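Long-range contact in trichothecene 3-O-acetyltransferase (Gibberella zeae, PDB 3B2S), which probably transfers an acetyl group from acetyl-coenzyme A to the 3-hydroxyl of trichothecene mycotoxins: residues Cys290-Ala295 with Gln310-His315. Sequence-based numbering, arbitrary orientation.
With COA (coenzyme A), chain D; B2S ((3alpha,7alpha)-3,7,15-trihydroxy-12,13-epoxytrichothec-9-en-8-one), chain E.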
loop_
_atom_site.group_PDB
_atom_site.type_symbol
_atom_site.label_atom_id
_atom_site.label_comp_id
_atom_site.label_asym_id
_atom_site.label_seq_id
_atom_site.Cartn_x
_atom_site.Cartn_y
_atom_site.Cartn_z
ATOM N N CYS A 290 2.319 7.564 11.474
ATOM C CA CYS A 290 1.197 6.671 11.266
ATOM C C CYS A 290 1.719 5.485 10.448
ATOM O O CYS A 290 2.134 5.661 9.299
ATOM C CB CYS A 290 0.094 7.370 10.474
ATOM S SG CYS A 290 -0.430 8.954 11.246
ATOM N N ARG A 291 1.685 4.295 11.034
ATOM C CA ARG A 291 2.311 3.144 10.397
ATOM C C ARG A 291 1.269 2.066 10.089
ATOM O O ARG A 291 0.596 1.602 10.994
ATOM C CB ARG A 291 3.400 2.574 11.304
ATOM C CG ARG A 291 4.221 1.440 10.624
ATOM C CD ARG A 291 5.026 0.689 11.685
ATOM N NE ARG A 291 6.136 -0.082 11.089
ATOM C CZ ARG A 291 7.016 -0.784 11.812
ATOM N NH1 ARG A 291 6.881 -0.845 13.137
ATOM N NH2 ARG A 291 8.019 -1.417 11.215
ATOM N N ALA A 292 1.156 1.662 8.824
ATOM C CA ALA A 292 0.153 0.641 8.458
ATOM C C ALA A 292 0.616 -0.728 8.937
ATOM O O ALA A 292 1.821 -1.057 8.850
ATOM C CB ALA A 292 -0.122 0.619 6.923
ATOM N N VAL A 293 -0.332 -1.513 9.451
ATOM C CA VAL A 293 -0.028 -2.815 10.025
ATOM C C VAL A 293 -1.123 -3.796 9.555
ATOM O O VAL A 293 -2.305 -3.503 9.651
ATOM C CB VAL A 293 -0.009 -2.749 11.574
ATOM C CG1 VAL A 293 0.291 -4.158 12.203
ATOM C CG2 VAL A 293 1.061 -1.756 12.057
ATOM N N ASP A 294 -0.700 -4.932 9.015
ATOM C CA ASP A 294 -1.609 -6.049 8.679
ATOM C C ASP A 294 -2.151 -6.642 9.976
ATOM O O ASP A 294 -1.397 -7.008 10.905
ATOM C CB ASP A 294 -0.831 -7.081 7.838
ATOM C CG ASP A 294 -1.614 -8.352 7.558
ATOM O OD1 ASP A 294 -2.859 -8.345 7.641
ATOM O OD2 ASP A 294 -0.954 -9.364 7.244
ATOM N N ALA A 295 -3.468 -6.676 10.078
ATOM C CA ALA A 295 -4.133 -7.100 11.289
ATOM C C ALA A 295 -4.571 -8.594 11.257
ATOM O O ALA A 295 -5.113 -9.107 12.247
ATOM C CB ALA A 295 -5.316 -6.198 11.565
ATOM N N GLN A 310 -6.595 -4.284 7.983
ATOM C CA GLN A 310 -5.392 -3.488 8.175
ATOM C C GLN A 310 -5.768 -2.408 9.189
ATOM O O GLN A 310 -6.917 -1.982 9.246
ATOM C CB GLN A 310 -5.024 -2.814 6.848
ATOM C CG GLN A 310 -3.658 -2.170 6.805
ATOM C CD GLN A 310 -3.662 -0.888 5.999
ATOM O OE1 GLN A 310 -3.883 -0.898 4.781
ATOM N NE2 GLN A 310 -3.444 0.238 6.685
ATOM N N ASN A 311 -4.791 -1.971 9.976
ATOM C CA ASN A 311 -4.971 -0.850 10.873
ATOM C C ASN A 311 -3.677 -0.052 10.811
ATOM O O ASN A 311 -2.850 -0.268 9.909
ATOM C CB ASN A 311 -5.304 -1.350 12.285
ATOM C CG ASN A 311 -6.004 -0.300 13.144
ATOM O OD1 ASN A 311 -5.934 0.891 12.865
ATOM N ND2 ASN A 311 -6.658 -0.750 14.216
ATOM N N MET A 312 -3.537 0.917 11.705
ATOM C CA MET A 312 -2.315 1.705 11.833
ATOM C C MET A 312 -1.851 1.643 13.286
ATOM O O MET A 312 -2.647 1.335 14.185
ATOM C CB MET A 312 -2.576 3.174 11.517
ATOM C CG MET A 312 -3.339 3.443 10.239
ATOM S SD MET A 312 -2.438 3.066 8.745
ATOM C CE MET A 312 -1.330 4.484 8.645
ATOM N N THR A 313 -0.572 1.947 13.514
ATOM C CA THR A 313 -0.132 2.290 14.874
ATOM C C THR A 313 0.286 3.745 14.798
ATOM O O THR A 313 0.768 4.188 13.752
ATOM C CB THR A 313 1.051 1.414 15.391
ATOM O OG1 THR A 313 2.170 1.517 14.509
ATOM C CG2 THR A 313 0.632 -0.044 15.535
ATOM N N TYR A 314 0.062 4.484 15.889
ATOM C CA TYR A 314 0.314 5.945 15.947
ATOM C C TYR A 314 1.364 6.201 17.019
ATOM O O TYR A 314 1.334 5.559 18.076
ATOM C CB TYR A 314 -0.973 6.716 16.300
ATOM C CG TYR A 314 -2.068 6.429 15.291
ATOM C CD1 TYR A 314 -3.032 5.450 15.546
ATOM C CD2 TYR A 314 -2.082 7.070 14.051
ATOM C CE1 TYR A 314 -4.027 5.144 14.582
ATOM C CE2 TYR A 314 -3.071 6.781 13.079
ATOM C CZ TYR A 314 -4.015 5.801 13.352
ATOM O OH TYR A 314 -4.976 5.495 12.398
ATOM N N HIS A 315 2.267 7.127 16.710
ATOM C CA HIS A 315 3.442 7.469 17.523
ATOM C C HIS A 315 3.606 8.985 17.515
ATOM O O HIS A 315 3.880 9.575 16.481
ATOM C CB HIS A 315 4.679 6.800 16.915
ATOM C CG HIS A 315 4.494 5.327 16.717
ATOM N ND1 HIS A 315 3.944 4.789 15.567
ATOM C CD2 HIS A 315 4.669 4.293 17.568
ATOM C CE1 HIS A 315 3.841 3.476 15.707
ATOM N NE2 HIS A 315 4.258 3.155 16.915
HETATM N N1A COA D . 14.953 -12.065 18.477
HETATM C C2A COA D . 15.396 -11.123 17.559
HETATM N N3A COA D . 14.583 -10.793 16.488
HETATM C C4A COA D . 13.361 -11.399 16.347
HETATM C C5A COA D . 12.918 -12.361 17.258
HETATM C C6A COA D . 13.732 -12.707 18.345
HETATM N N6A COA D . 13.526 -13.861 18.996
HETATM N N7A COA D . 11.691 -12.784 16.854
HETATM C C8A COA D . 11.352 -12.122 15.720
HETATM N N9A COA D . 12.381 -11.265 15.398
HETATM C C1B COA D . 12.469 -10.347 14.247
HETATM C C2B COA D . 12.656 -11.089 12.926
HETATM O O2B COA D . 14.005 -11.466 12.728
HETATM C C3B COA D . 12.162 -10.047 11.937
HETATM O O3B COA D . 13.153 -9.065 11.743
HETATM P P3B COA D . 13.974 -8.951 10.370
HETATM O O7A COA D . 14.802 -10.199 10.130
HETATM O O8A COA D . 13.006 -8.792 9.209
HETATM O O9A COA D . 14.902 -7.769 10.499
HETATM C C4B COA D . 11.075 -9.328 12.712
HETATM O O4B COA D . 11.306 -9.549 14.093
HETATM C C5B COA D . 9.673 -9.765 12.315
HETATM O O5B COA D . 8.829 -8.839 12.952
HETATM P P1A COA D . 7.397 -8.446 12.326
HETATM O O1A COA D . 6.784 -7.357 13.185
HETATM O O2A COA D . 6.501 -9.682 12.276
HETATM O O3A COA D . 7.693 -7.979 10.803
HETATM P P2A COA D . 8.289 -6.560 10.315
HETATM O O4A COA D . 9.225 -6.877 9.163
HETATM O O5A COA D . 8.908 -5.764 11.452
HETATM O O6A COA D . 7.022 -5.705 9.742
HETATM C CBP COA D . 4.974 -4.384 9.852
HETATM C CCP COA D . 6.233 -4.865 10.577
HETATM C CDP COA D . 4.104 -3.700 10.903
HETATM C CEP COA D . 5.387 -3.347 8.823
HETATM C CAP COA D . 4.264 -5.577 9.145
HETATM O OAP COA D . 4.037 -6.662 10.031
HETATM C C9P COA D . 2.954 -5.295 8.428
HETATM O O9P COA D . 1.782 -5.467 9.156
HETATM N N8P COA D . 2.933 -4.933 7.136
HETATM C C7P COA D . 2.024 -3.909 6.601
HETATM C C6P COA D . 0.758 -4.501 5.971
HETATM C C5P COA D . 0.144 -3.591 4.941
HETATM O O5P COA D . 0.671 -2.493 4.712
HETATM N N4P COA D . -0.954 -4.034 4.306
HETATM C C13 B2S E . -0.924 5.135 4.498
HETATM O O2 B2S E . -1.316 3.837 5.117
HETATM C C12 B2S E . -1.921 4.195 3.837
HETATM C C5 B2S E . -3.446 4.389 3.799
HETATM C C14 B2S E . -4.043 4.875 5.146
HETATM C C4 B2S E . -3.849 2.907 3.501
HETATM C C3 B2S E . -2.564 2.199 2.968
HETATM O O3 B2S E . -2.796 1.499 1.724
HETATM C C2 B2S E . -1.576 3.331 2.676
HETATM O O1 B2S E . -1.913 3.918 1.368
HETATM C C11 B2S E . -2.951 5.000 1.344
HETATM C C10 B2S E . -3.324 5.432 0.039
HETATM C C9 B2S E . -3.594 6.815 0.047
HETATM C C16 B2S E . -3.965 7.548 -1.252
HETATM C C8 B2S E . -3.546 7.506 1.285
HETATM O O5 B2S E . -3.798 8.716 1.338
HETATM C C7 B2S E . -3.175 6.743 2.613
HETATM O O4 B2S E . -3.512 7.452 3.814
HETATM C C6 B2S E . -3.807 5.322 2.598
HETATM C C15 B2S E . -5.338 5.400 2.348
HETATM O O6 B2S E . -5.693 6.798 2.291
HETATM O O HOH W 1 4.563 -0.068 14.811
#
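Cys290, Val293 and Gln310 bury the most surface where the antiparallel strands 286-294 and 310-318 pair, and the pairing illustrates how two neighbouring strands can serve two ligands. The ladder itself is regular: Arg291 with Thr313 and Val293 with Asn311 are hydrogen-bonded pairs, each closed by two backbone bonds, as in Asn311 N to Val293 O at 2.9 Å.

Cys290, Ala292, Gln310, Met312 and Tyr314 share the face turned to the trichothecene. Cys290 SG meets the edge of the Tyr314 ring, 3.8 Å from CD2, while its CB packs on Met312 CE. Bent at both chi2 (-69°) and chi3 (-77°), Met312 curls back across the partner strand, laying SD against Ala292 and bringing its CE within 3.6 Å of O2, the epoxide oxygen of B2S. Gln310 runs alongside the ladder: CG lies against Val293 O, NE2 touches Ala292 CB and gives a weak bond to Asn311 O, and OE1 faces B2S C3.

Over the other face, Val293 CG2 meets Thr313 CG2 at 3.9 Å, the two side chains crossing at about a right angle and covered by Met343 of helix 340-356. CG1, anti to the backbone N (chi1 179°), turns toward the pantetheine carbonyl oxygen O9P of coenzyme A. Arg291 extends beside Thr313; a water joins NH1 to OG1, Asp262 and Asp263 hold NH2 by salt bridges, and a pantoyl methyl, CDP, lies over the guanidinium.

Asp294 N donates to O9P of coenzyme A, though the modelled length is doubtful. Backbone bonds thus hold the pair in register and one further N-H meets the cofactor's amide oxygen, whereas the methyl groups of Met312 and Ala292 and the amide of Gln310 meet the toxin, consistent with this strand pair helping to place cofactor and toxin near each other.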